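Local coordinates for protein Ara h 8 allergen isoform (Arachis hypogaea, PDB 6V8M) that probably binds small hydrophobic ligands in an internal cavity, as other PR-10 proteins of the Bet v 1 family do, and acts as a peanut allergen, at residues A[92-97]-A[126-131]; A[4-9]-A[117-122]; A[67-72]-A[83-88]. All coordinates share one frame; numbering follows the deposited sequence.

Contact 1 of 3, residues A[92-97]-A[126-131]. With SO4 (sulfate ion), chain I.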
loop_
_atom_site.group_PDB
_atom_site.type_symbol
_atom_site.label_atom_id
_atom_site.label_comp_id
_atom_site.label_asym_id
_atom_site.label_seq_id
_atom_site.Cartn_x
_atom_site.Cartn_y
_atom_site.Cartn_z
ATOM N N GLN A 92 12.004 -5.384 -5.840
ATOM C CA GLN A 92 13.466 -5.161 -5.686
ATOM C C GLN A 92 14.123 -6.507 -5.330
ATOM O O GLN A 92 13.601 -7.215 -4.442
ATOM C CB GLN A 92 13.749 -4.072 -4.647
ATOM C CG GLN A 92 13.574 -2.642 -5.157
ATOM C CD GLN A 92 12.168 -2.107 -4.978
ATOM O OE1 GLN A 92 11.210 -2.848 -4.748
ATOM N NE2 GLN A 92 12.023 -0.797 -5.071
ATOM N N GLU A 93 15.222 -6.849 -5.995
ATOM C CA GLU A 93 16.014 -8.094 -5.759
ATOM C C GLU A 93 16.445 -8.171 -4.280
ATOM O O GLU A 93 16.398 -9.266 -3.695
ATOM C CB GLU A 93 17.296 -8.110 -6.597
ATOM N N ILE A 94 16.826 -7.042 -3.690
ATOM C CA ILE A 94 17.400 -7.015 -2.310
ATOM C C ILE A 94 16.315 -7.292 -1.247
ATOM O O ILE A 94 16.700 -7.576 -0.097
ATOM C CB ILE A 94 18.169 -5.691 -2.060
ATOM C CG1 ILE A 94 19.131 -5.783 -0.873
ATOM C CG2 ILE A 94 17.234 -4.506 -1.885
ATOM C CD1 ILE A 94 20.097 -6.923 -0.972
ATOM N N LEU A 95 15.018 -7.210 -1.568
ATOM C CA LEU A 95 13.925 -7.363 -0.565
ATOM C C LEU A 95 13.362 -8.791 -0.549
ATOM O O LEU A 95 13.090 -9.327 -1.623
ATOM C CB LEU A 95 12.814 -6.365 -0.888
ATOM C CG LEU A 95 13.198 -4.891 -0.779
ATOM C CD1 LEU A 95 12.066 -3.988 -1.233
ATOM C CD2 LEU A 95 13.633 -4.542 0.637
ATOM N N GLU A 96 13.187 -9.366 0.637
ATOM C CA GLU A 96 12.363 -10.586 0.854
ATOM C C GLU A 96 10.898 -10.175 0.791
ATOM O O GLU A 96 10.116 -10.817 0.041
ATOM C CB GLU A 96 12.663 -11.229 2.206
ATOM C CG GLU A 96 14.030 -11.885 2.229
ATOM C CD GLU A 96 14.648 -12.165 3.588
ATOM O OE1 GLU A 96 15.870 -12.447 3.612
ATOM O OE2 GLU A 96 13.930 -12.085 4.617
ATOM N N LYS A 97 10.552 -9.134 1.548
ATOM C CA LYS A 97 9.169 -8.621 1.635
ATOM C C LYS A 97 9.187 -7.241 2.295
ATOM O O LYS A 97 10.163 -6.904 2.995
ATOM C CB LYS A 97 8.264 -9.586 2.417
ATOM C CG LYS A 97 8.625 -9.778 3.885
ATOM C CD LYS A 97 7.753 -10.793 4.618
ATOM C CE LYS A 97 8.139 -10.917 6.077
ATOM N NZ LYS A 97 7.216 -11.780 6.861
ATOM N N PRO A 126 22.775 -2.493 5.357
ATOM C CA PRO A 126 21.702 -1.540 5.609
ATOM C C PRO A 126 20.764 -1.534 4.391
ATOM O O PRO A 126 21.193 -1.832 3.309
ATOM C CB PRO A 126 22.425 -0.203 5.847
ATOM C CG PRO A 126 23.839 -0.611 6.225
ATOM C CD PRO A 126 24.115 -1.868 5.429
ATOM N N LEU A 127 19.499 -1.228 4.612
ATOM C CA LEU A 127 18.525 -1.023 3.518
ATOM C C LEU A 127 19.026 0.147 2.675
ATOM O O LEU A 127 19.301 1.216 3.202
ATOM C CB LEU A 127 17.164 -0.737 4.162
ATOM C CG LEU A 127 16.051 -0.291 3.236
ATOM C CD1 LEU A 127 15.590 -1.432 2.368
ATOM C CD2 LEU A 127 14.903 0.270 4.055
ATOM N N PRO A 128 19.218 0.001 1.348
ATOM C CA PRO A 128 19.680 1.120 0.523
ATOM C C PRO A 128 18.673 2.277 0.521
ATOM O O PRO A 128 17.478 2.018 0.450
ATOM C CB PRO A 128 19.838 0.526 -0.873
ATOM C CG PRO A 128 19.886 -0.965 -0.644
ATOM C CD PRO A 128 19.004 -1.216 0.557
ATOM N N ASP A 129 19.172 3.516 0.602
ATOM C CA ASP A 129 18.303 4.719 0.671
ATOM C C ASP A 129 17.375 4.735 -0.550
ATOM O O ASP A 129 16.229 5.155 -0.397
ATOM C CB ASP A 129 19.134 5.998 0.789
ATOM C CG ASP A 129 19.904 6.148 2.097
ATOM O OD1 ASP A 129 19.658 5.370 3.055
ATOM O OD2 ASP A 129 20.775 7.028 2.144
ATOM N N GLU A 130 17.860 4.281 -1.713
ATOM C CA GLU A 130 17.103 4.356 -3.001
ATOM C C GLU A 130 15.878 3.438 -2.913
ATOM O O GLU A 130 14.821 3.766 -3.483
ATOM C CB GLU A 130 18.011 3.968 -4.174
ATOM C CG GLU A 130 17.357 4.160 -5.533
ATOM C CD GLU A 130 18.288 4.334 -6.733
ATOM O OE1 GLU A 130 19.524 4.546 -6.540
ATOM O OE2 GLU A 130 17.769 4.265 -7.873
ATOM N N VAL A 131 16.023 2.307 -2.232
ATOM C CA VAL A 131 14.933 1.296 -2.103
ATOM C C VAL A 131 13.877 1.843 -1.136
ATOM O O VAL A 131 12.683 1.788 -1.470
ATOM C CB VAL A 131 15.474 -0.069 -1.647
ATOM C CG1 VAL A 131 14.334 -1.022 -1.292
ATOM C CG2 VAL A 131 16.396 -0.676 -2.694
HETATM S S SO4 I . 16.455 -4.388 -8.542
HETATM O O1 SO4 I . 17.804 -4.179 -8.995
HETATM O O2 SO4 I . 16.301 -3.847 -7.216
HETATM O O3 SO4 I . 15.543 -3.725 -9.438
HETATM O O4 SO4 I . 16.169 -5.795 -8.522
#

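Contact 2 of 3, residues A[4-9]-A[117-122]. With 2AN (8-anilino-1-naphthalene sulfonate), chain C.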
loop_
_atom_site.group_PDB
_atom_site.type_symbol
_atom_site.label_atom_id
_atom_site.label_comp_id
_atom_site.label_asym_id
_atom_site.label_seq_id
_atom_site.Cartn_x
_atom_site.Cartn_y
_atom_site.Cartn_z
ATOM N N HIS A 4 14.045 -3.748 8.963
ATOM C CA HIS A 4 14.156 -2.263 8.963
ATOM C C HIS A 4 12.759 -1.664 9.131
ATOM O O HIS A 4 11.976 -1.765 8.194
ATOM C CB HIS A 4 14.854 -1.756 7.697
ATOM C CG HIS A 4 16.058 -2.542 7.295
ATOM N ND1 HIS A 4 17.329 -2.229 7.724
ATOM C CD2 HIS A 4 16.176 -3.651 6.545
ATOM C CE1 HIS A 4 18.175 -3.110 7.222
ATOM N NE2 HIS A 4 17.497 -3.990 6.517
ATOM N N THR A 5 12.446 -1.169 10.324
ATOM C CA THR A 5 11.073 -0.746 10.689
ATOM C C THR A 5 11.004 0.770 10.801
ATOM O O THR A 5 11.835 1.373 11.502
ATOM C CB THR A 5 10.576 -1.424 11.971
ATOM O OG1 THR A 5 10.639 -2.831 11.716
ATOM C CG2 THR A 5 9.162 -1.029 12.325
ATOM N N PHE A 6 9.999 1.348 10.151
ATOM C CA PHE A 6 9.774 2.805 10.071
ATOM C C PHE A 6 8.345 3.067 10.502
ATOM O O PHE A 6 7.441 2.373 10.042
ATOM C CB PHE A 6 10.025 3.360 8.664
ATOM C CG PHE A 6 11.416 3.113 8.166
ATOM C CD1 PHE A 6 12.443 3.993 8.452
ATOM C CD2 PHE A 6 11.698 1.969 7.429
ATOM C CE1 PHE A 6 13.722 3.737 7.995
ATOM C CE2 PHE A 6 12.985 1.708 7.000
ATOM C CZ PHE A 6 13.990 2.598 7.283
ATOM N N GLU A 7 8.156 4.013 11.419
ATOM C CA GLU A 7 6.796 4.391 11.891
ATOM C C GLU A 7 6.586 5.871 11.580
ATOM O O GLU A 7 7.466 6.695 11.946
ATOM C CB GLU A 7 6.621 4.086 13.381
ATOM C CG GLU A 7 6.580 2.598 13.677
ATOM C CD GLU A 7 6.376 2.212 15.128
ATOM O OE1 GLU A 7 5.496 2.806 15.774
ATOM O OE2 GLU A 7 7.109 1.320 15.608
ATOM N N GLU A 8 5.457 6.223 10.974
ATOM C CA GLU A 8 5.190 7.633 10.620
ATOM C C GLU A 8 3.718 7.953 10.788
ATOM O O GLU A 8 2.880 7.049 10.661
ATOM C CB GLU A 8 5.606 7.947 9.190
ATOM C CG GLU A 8 7.080 7.740 8.981
ATOM C CD GLU A 8 7.630 8.459 7.773
ATOM O OE1 GLU A 8 8.436 7.844 7.062
ATOM O OE2 GLU A 8 7.249 9.627 7.567
ATOM N N GLU A 9 3.449 9.208 11.128
ATOM C CA GLU A 9 2.059 9.737 11.124
ATOM C C GLU A 9 1.952 10.870 10.110
ATOM O O GLU A 9 2.916 11.630 9.946
ATOM C CB GLU A 9 1.656 10.215 12.510
ATOM C CG GLU A 9 1.916 9.184 13.591
ATOM C CD GLU A 9 1.345 9.527 14.954
ATOM O OE1 GLU A 9 1.591 8.749 15.904
ATOM O OE2 GLU A 9 0.672 10.585 15.069
ATOM N N VAL A 117 6.082 0.378 8.709
ATOM C CA VAL A 117 6.542 -0.301 7.467
ATOM C C VAL A 117 7.785 -1.081 7.842
ATOM O O VAL A 117 8.735 -0.449 8.310
ATOM C CB VAL A 117 6.835 0.691 6.344
ATOM C CG1 VAL A 117 7.185 -0.039 5.060
ATOM C CG2 VAL A 117 5.663 1.624 6.116
ATOM N N THR A 118 7.753 -2.393 7.635
ATOM C CA THR A 118 8.916 -3.246 7.965
ATOM C C THR A 118 9.482 -3.797 6.667
ATOM O O THR A 118 8.801 -4.634 6.047
ATOM C CB THR A 118 8.620 -4.331 8.995
ATOM O OG1 THR A 118 8.154 -3.687 10.183
ATOM C CG2 THR A 118 9.869 -5.107 9.361
ATOM N N PHE A 119 10.703 -3.399 6.324
ATOM C CA PHE A 119 11.476 -3.968 5.194
ATOM C C PHE A 119 12.294 -5.148 5.723
ATOM O O PHE A 119 12.923 -5.057 6.771
ATOM C CB PHE A 119 12.428 -2.941 4.584
ATOM C CG PHE A 119 11.790 -1.731 3.948
ATOM C CD1 PHE A 119 11.282 -0.693 4.730
ATOM C CD2 PHE A 119 11.765 -1.591 2.573
ATOM C CE1 PHE A 119 10.737 0.440 4.149
ATOM C CE2 PHE A 119 11.244 -0.442 2.000
ATOM C CZ PHE A 119 10.709 0.555 2.783
ATOM N N HIS A 120 12.228 -6.265 5.012
ATOM C CA HIS A 120 13.048 -7.470 5.245
ATOM C C HIS A 120 13.986 -7.618 4.047
ATOM O O HIS A 120 13.489 -7.801 2.925
ATOM C CB HIS A 120 12.152 -8.697 5.393
ATOM C CG HIS A 120 11.235 -8.649 6.569
ATOM N ND1 HIS A 120 11.472 -9.381 7.693
ATOM C CD2 HIS A 120 10.101 -7.948 6.805
ATOM C CE1 HIS A 120 10.513 -9.154 8.576
ATOM N NE2 HIS A 120 9.680 -8.262 8.076
ATOM N N THR A 121 15.284 -7.452 4.282
ATOM C CA THR A 121 16.306 -7.537 3.224
ATOM C C THR A 121 17.007 -8.887 3.293
ATOM O O THR A 121 17.166 -9.451 4.407
ATOM C CB THR A 121 17.321 -6.402 3.389
ATOM O OG1 THR A 121 17.848 -6.577 4.697
ATOM C CG2 THR A 121 16.695 -5.043 3.166
ATOM N N LYS A 122 17.542 -9.307 2.155
ATOM C CA LYS A 122 18.450 -10.471 2.068
ATOM C C LYS A 122 19.820 -10.018 2.580
ATOM O O LYS A 122 20.179 -8.819 2.436
ATOM C CB LYS A 122 18.516 -10.984 0.624
ATOM C CG LYS A 122 17.174 -11.344 0.007
ATOM C CD LYS A 122 17.256 -11.698 -1.450
ATOM C CE LYS A 122 15.919 -12.123 -2.026
ATOM N NZ LYS A 122 15.813 -11.760 -3.457
HETATM C C1 2AN C . 3.305 5.101 4.080
HETATM C C2 2AN C . 3.040 3.787 3.815
HETATM C C3 2AN C . 1.806 3.376 3.292
HETATM C C4 2AN C . 0.844 4.299 3.060
HETATM C C5 2AN C . 1.066 5.673 3.315
HETATM C C6 2AN C . 0.033 6.600 3.054
HETATM C C7 2AN C . 0.183 7.910 3.286
HETATM C C8 2AN C . 1.394 8.394 3.794
HETATM N N 2AN C . 4.565 5.463 4.640
HETATM S S 2AN C . 3.866 8.373 4.672
HETATM C C9 2AN C . 2.432 7.546 4.069
HETATM C C10 2AN C . 2.318 6.123 3.841
HETATM C C11 2AN C . 5.827 4.880 4.439
HETATM C C12 2AN C . 6.099 4.138 3.297
HETATM C C13 2AN C . 7.342 3.556 3.126
HETATM C C14 2AN C . 8.334 3.720 4.066
HETATM C C15 2AN C . 8.079 4.471 5.193
HETATM C C16 2AN C . 6.833 5.044 5.387
HETATM O O1 2AN C . 4.971 8.026 3.848
HETATM O O2 2AN C . 4.142 7.835 6.058
HETATM O O3 2AN C . 3.523 9.760 4.740
#

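Contact 3 of 3, residues A[67-72]-A[83-88]. With 2AN (8-anilino-1-naphthalene sulfonate), chain F; 2AN (8-anilino-1-naphthalene sulfonate), chain E.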
loop_
_atom_site.group_PDB
_atom_site.type_symbol
_atom_site.label_atom_id
_atom_site.label_comp_id
_atom_site.label_asym_id
_atom_site.label_seq_id
_atom_site.Cartn_x
_atom_site.Cartn_y
_atom_site.Cartn_z
ATOM N N VAL A 67 4.145 -7.644 -8.825
ATOM C CA VAL A 67 4.441 -8.026 -7.427
ATOM C C VAL A 67 3.180 -8.663 -6.844
ATOM O O VAL A 67 2.095 -8.491 -7.420
ATOM C CB VAL A 67 4.926 -6.841 -6.577
ATOM C CG1 VAL A 67 6.122 -6.150 -7.203
ATOM C CG2 VAL A 67 3.793 -5.859 -6.341
ATOM N N LEU A 68 3.333 -9.365 -5.730
ATOM C CA LEU A 68 2.207 -10.009 -5.031
ATOM C C LEU A 68 1.961 -9.261 -3.729
ATOM O O LEU A 68 2.928 -8.792 -3.088
ATOM C CB LEU A 68 2.487 -11.497 -4.795
ATOM C CG LEU A 68 2.734 -12.363 -6.046
ATOM C CD1 LEU A 68 2.886 -13.810 -5.620
ATOM C CD2 LEU A 68 1.615 -12.238 -7.065
ATOM N N HIS A 69 0.693 -9.103 -3.380
ATOM C CA HIS A 69 0.268 -8.525 -2.088
ATOM C C HIS A 69 -0.488 -9.586 -1.306
ATOM O O HIS A 69 -1.288 -10.299 -1.915
ATOM C CB HIS A 69 -0.706 -7.362 -2.274
ATOM C CG HIS A 69 -0.138 -6.099 -2.765
ATOM N ND1 HIS A 69 -0.697 -4.888 -2.433
ATOM C CD2 HIS A 69 0.866 -5.850 -3.639
ATOM C CE1 HIS A 69 -0.052 -3.937 -3.079
ATOM N NE2 HIS A 69 0.921 -4.499 -3.798
ATOM N N LYS A 70 -0.315 -9.632 0.005
ATOM C CA LYS A 70 -1.180 -10.465 0.863
ATOM C C LYS A 70 -1.836 -9.581 1.929
ATOM O O LYS A 70 -1.130 -8.800 2.562
ATOM C CB LYS A 70 -0.347 -11.555 1.524
ATOM C CG LYS A 70 -1.139 -12.530 2.383
ATOM C CD LYS A 70 -0.245 -13.330 3.284
ATOM C CE LYS A 70 -0.929 -14.497 3.959
ATOM N NZ LYS A 70 -0.099 -15.002 5.084
ATOM N N ILE A 71 -3.139 -9.711 2.127
ATOM C CA ILE A 71 -3.856 -9.012 3.227
ATOM C C ILE A 71 -3.537 -9.730 4.535
ATOM O O ILE A 71 -3.881 -10.928 4.688
ATOM C CB ILE A 71 -5.379 -8.936 2.992
ATOM C CG1 ILE A 71 -5.677 -8.297 1.645
ATOM C CG2 ILE A 71 -6.041 -8.181 4.132
ATOM C CD1 ILE A 71 -7.140 -8.072 1.367
ATOM N N ASP A 72 -2.931 -9.010 5.470
ATOM C CA ASP A 72 -2.628 -9.550 6.822
ATOM C C ASP A 72 -3.795 -9.253 7.776
ATOM O O ASP A 72 -4.185 -10.153 8.584
ATOM C CB ASP A 72 -1.296 -9.010 7.348
ATOM C CG ASP A 72 -0.103 -9.299 6.448
ATOM O OD1 ASP A 72 0.093 -10.483 6.084
ATOM O OD2 ASP A 72 0.639 -8.354 6.133
ATOM N N TYR A 83 -0.905 -5.252 5.195
ATOM C CA TYR A 83 -0.639 -6.033 3.963
ATOM C C TYR A 83 0.857 -6.177 3.802
ATOM O O TYR A 83 1.655 -5.319 4.282
ATOM C CB TYR A 83 -1.281 -5.382 2.738
ATOM C CG TYR A 83 -0.830 -3.960 2.513
ATOM C CD1 TYR A 83 -1.429 -2.912 3.181
ATOM C CD2 TYR A 83 0.104 -3.660 1.547
ATOM C CE1 TYR A 83 -1.034 -1.597 2.960
ATOM C CE2 TYR A 83 0.499 -2.351 1.307
ATOM C CZ TYR A 83 -0.064 -1.311 2.022
ATOM O OH TYR A 83 0.286 0.004 1.809
ATOM N N THR A 84 1.229 -7.195 3.048
ATOM C CA THR A 84 2.640 -7.510 2.784
ATOM C C THR A 84 2.840 -7.549 1.279
ATOM O O THR A 84 2.029 -8.221 0.604
ATOM C CB THR A 84 3.085 -8.793 3.467
ATOM O OG1 THR A 84 3.010 -8.634 4.874
ATOM C CG2 THR A 84 4.506 -9.132 3.123
ATOM N N ILE A 85 3.855 -6.852 0.800
ATOM C CA ILE A 85 4.275 -6.960 -0.635
ATOM C C ILE A 85 5.469 -7.908 -0.678
ATOM O O ILE A 85 6.429 -7.716 0.065
ATOM C CB ILE A 85 4.574 -5.565 -1.220
ATOM C CG1 ILE A 85 3.378 -4.630 -1.032
ATOM C CG2 ILE A 85 5.004 -5.689 -2.674
ATOM C CD1 ILE A 85 3.604 -3.250 -1.563
ATOM N N SER A 86 5.443 -8.886 -1.578
ATOM C CA SER A 86 6.538 -9.877 -1.699
ATOM C C SER A 86 6.482 -10.519 -3.075
ATOM O O SER A 86 5.358 -10.663 -3.613
ATOM C CB SER A 86 6.395 -10.917 -0.647
ATOM O OG SER A 86 7.545 -11.750 -0.630
ATOM N N GLY A 87 7.638 -10.876 -3.617
ATOM C CA GLY A 87 7.684 -11.698 -4.832
ATOM C C GLY A 87 7.319 -10.917 -6.059
ATOM O O GLY A 87 6.674 -9.832 -5.948
ATOM N N GLY A 88 7.626 -11.537 -7.188
ATOM C CA GLY A 88 7.239 -11.096 -8.521
ATOM C C GLY A 88 8.429 -10.472 -9.200
ATOM O O GLY A 88 9.431 -10.201 -8.534
HETATM C C1 2AN F . 7.552 -15.596 -5.782
HETATM C C2 2AN F . 6.285 -16.032 -5.991
HETATM C C3 2AN F . 5.677 -15.947 -7.247
HETATM C C4 2AN F . 6.353 -15.403 -8.285
HETATM C C5 2AN F . 7.669 -14.919 -8.127
HETATM C C6 2AN F . 8.340 -14.349 -9.234
HETATM C C7 2AN F . 9.590 -13.865 -9.120
HETATM C C8 2AN F . 10.259 -13.928 -7.890
HETATM N N 2AN F . 8.054 -15.698 -4.459
HETATM S S 2AN F . 10.645 -14.494 -5.331
HETATM C C9 2AN F . 9.654 -14.466 -6.786
HETATM C C10 2AN F . 8.316 -14.996 -6.853
HETATM C C11 2AN F . 7.176 -15.729 -3.337
HETATM C C12 2AN F . 6.851 -16.929 -2.710
HETATM C C13 2AN F . 5.967 -16.951 -1.642
HETATM C C14 2AN F . 5.386 -15.788 -1.193
HETATM C C15 2AN F . 5.680 -14.599 -1.819
HETATM C C16 2AN F . 6.561 -14.565 -2.889
HETATM O O1 2AN F . 9.873 -13.705 -4.226
HETATM O O2 2AN F . 11.854 -13.800 -5.638
HETATM O O3 2AN F . 10.728 -15.845 -4.872
HETATM C C1 2AN E . 5.225 -2.022 -5.869
HETATM C C2 2AN E . 6.569 -2.275 -5.851
HETATM C C3 2AN E . 7.374 -1.865 -4.786
HETATM C C4 2AN E . 6.837 -1.106 -3.804
HETATM C C5 2AN E . 5.456 -0.809 -3.771
HETATM C C6 2AN E . 4.925 -0.051 -2.705
HETATM C C7 2AN E . 3.628 0.256 -2.646
HETATM C C8 2AN E . 2.739 -0.222 -3.616
HETATM N N 2AN E . 4.454 -2.356 -6.992
HETATM S S 2AN E . 1.918 -1.608 -5.703
HETATM C C9 2AN E . 3.198 -0.918 -4.698
HETATM C C10 2AN E . 4.594 -1.263 -4.815
HETATM C C11 2AN E . 4.902 -2.748 -8.272
HETATM C C12 2AN E . 4.035 -3.552 -9.003
HETATM C C13 2AN E . 4.418 -4.035 -10.243
HETATM C C14 2AN E . 5.646 -3.708 -10.772
HETATM C C15 2AN E . 6.508 -2.906 -10.058
HETATM C C16 2AN E . 6.144 -2.424 -8.812
HETATM O O1 2AN E . 2.239 -2.997 -5.846
HETATM O O2 2AN E . 0.657 -1.331 -5.080
HETATM O O3 2AN E . 1.960 -0.967 -7.103
#

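Contact 1 of 3, residues A[92-97]-A[126-131]
In this Bet v 1 (PR-10) fold the long C-terminal helix 129-152 starts beside the turn that leads into strand 95-107, and the contact joins that helix start to the turn. It is apolar; no hydrogen bond crosses between 92-97 and 126-131. V131, in the first turn of the helix, is the central residue and uses both methyls. CG1, anti to the backbone N (chi1 170°), meets the end of L95 tip to tip, with CD1 of L95 3.7 Å from CG1 of V131. The I94 side chain crosses V131 obliquely, CG2 of I94 4.0 Å from CG2 of V131. CG of Q92 lies 4.2 Å from CG2 of V131. Two flanking contacts come from the residues before the helix. CD2 of L95 stands 4.1 Å from CD1 of L127, and I94 CG2 just reaches CD of P128, the N-cap residue. L127 also touches F119 and H4, so the leucine pair continues into the neighbouring strands.

The polar bonds lie within one segment or reach outside. A type I turn from Q92 to L95 is closed by L95 N to Q92 O at 3.2 Å, bringing I94 and L95 round to the helix. Bent at chi2 (90°), the Q92 chain brings its amide to the helix, where NE2 makes a weak hydrogen bond to D134 OD2; Q92 also touches a bound anilinonaphthalene sulfonate. On the turn a sulfate, probably from the crystallisation liquor, accepts the E93 backbone N-H: O4 lies 2.9 Å from N, while the bond from E93 N to O2, at 3.4 Å, is weak.

Contact 2 of 3, residues A[4-9]-A[117-122]
H4 opens the pairing of two antiparallel neighbours, strands 3-12 and 110-121, as a hydrogen-bonded pair with F119. H4 N gives to F119 O at 2.8 Å, and F119 N returns the bond to H4 O; both donors lie in the plane of the carbonyl they address. The imidazole, with CG beside the backbone N (chi1 -43°), reaches along the partner strand to T121, whose OG1 sits at the ring edge, in plane, 3.2 Å from NE2. Either atom may donate in that bond, and OG1 also takes part in a hydrogen bond with G2 N.

T5 faces T118 as a non-hydrogen-bonded pair on the other side of the sheet. Both hydroxyls lie anti to their carbonyl carbons and meet directly, OG1 to OG1 at 3.0 Å, while CA of T5 makes a C-H contact with V117 O.

F6 restores the hydrogen-bonded pattern with V117: F6 N to V117 O is 2.9 Å, and V117 N reaches F6 O nearly along the C=O axis. The F6 ring stands almost perpendicular to that of F119 (planes at 89°), CE2 lying 3.7 Å from CD1 of F119 in an oblique meeting. L127 touches both rings.

Farther on, E8 CB passes 3.5 Å from the sulfonate O2 of a bound anilinonaphthalene sulfonate, while E8 OE1 forms a salt bridge with K136. V117 sets CG2 3.7 Å from C11 in the anilino ring of this molecule. Such pairing of the first and last strands, with inward side chains lining a ligand cavity, is typical of the Bet v 1 fold.

Contact 3 of 3, residues A[67-72]-A[83-88]
A beta hairpin of the curved Bet v 1 sheet, strands 64-75 and 80-86, forms this contact, with three binding sites for anilinonaphthalene sulfonate drawing on its residues. K70 and T84 make a regular hydrogen-bonded pair: K70 N to T84 O is 2.8 Å, and the return bond runs from T84 N to K70 O. At L68 and S86 the pairing loosens. S86 N still donates in plane to L68 O, but L68 N approaches S86 O from above the carbonyl plane and has a second, weak bond to G87 O at 3.4 Å as the strand ends. At the other end of the pairing D72 takes the T84 hydroxyl on the syn lone pair of OD2, 2.7 Å from OG1; that hydroxyl is also bonded to S99.

The face bearing H69 and I85 meets one of the ligands. I85 runs alongside H69 and puts CG1 over one face of the imidazole, a CH-pi contact 3.9 Å from the ring centroid. The Y83 ring is near parallel to the imidazole but slid so far that they barely overlap. NE2 of H69 donates to sulfonate O1 at 2.9 Å, a fairly straight bond (158°). CG2 of V67 lies 3.3 Å from the same O1, and I85 CD1 touches the naphthalene.

A second ligand lies on the opposite face. CA of G87 comes 3.0 Å from its O1, and S86 OG, hydrogen-bonded to E96 O, lies against its anilino ring. The H69, I85 and Y83 face lines the ligand cavity characteristic of PR-10 proteins, whereas the L68 and S86 site lies on the sheet's other face.

Overall arrangement
From the N terminus, strand 3-12 contributes its part of contact 2 at once but meets its partner, strand 110-121, only after more than a hundred residues. Within that long loop lies contact 3, a local hairpin between strands 64-75 and 80-86. The chain then reaches 92-97, where contact 1 opens; contact 2 closes at 117-122 and contact 1 at 126-131, so these two cross. All three reach one antiparallel sheet, and contact 1 adds the start of helix 129-152. Strand 95-107 lies between strands 110-121 and 80-86 in the sheet: E96 N hydrogen-bonds to H120 O of contact 2, and E96 O accepts a hydrogen bond from S86 OG of contact 3. Contacts 2 and 3 do not touch.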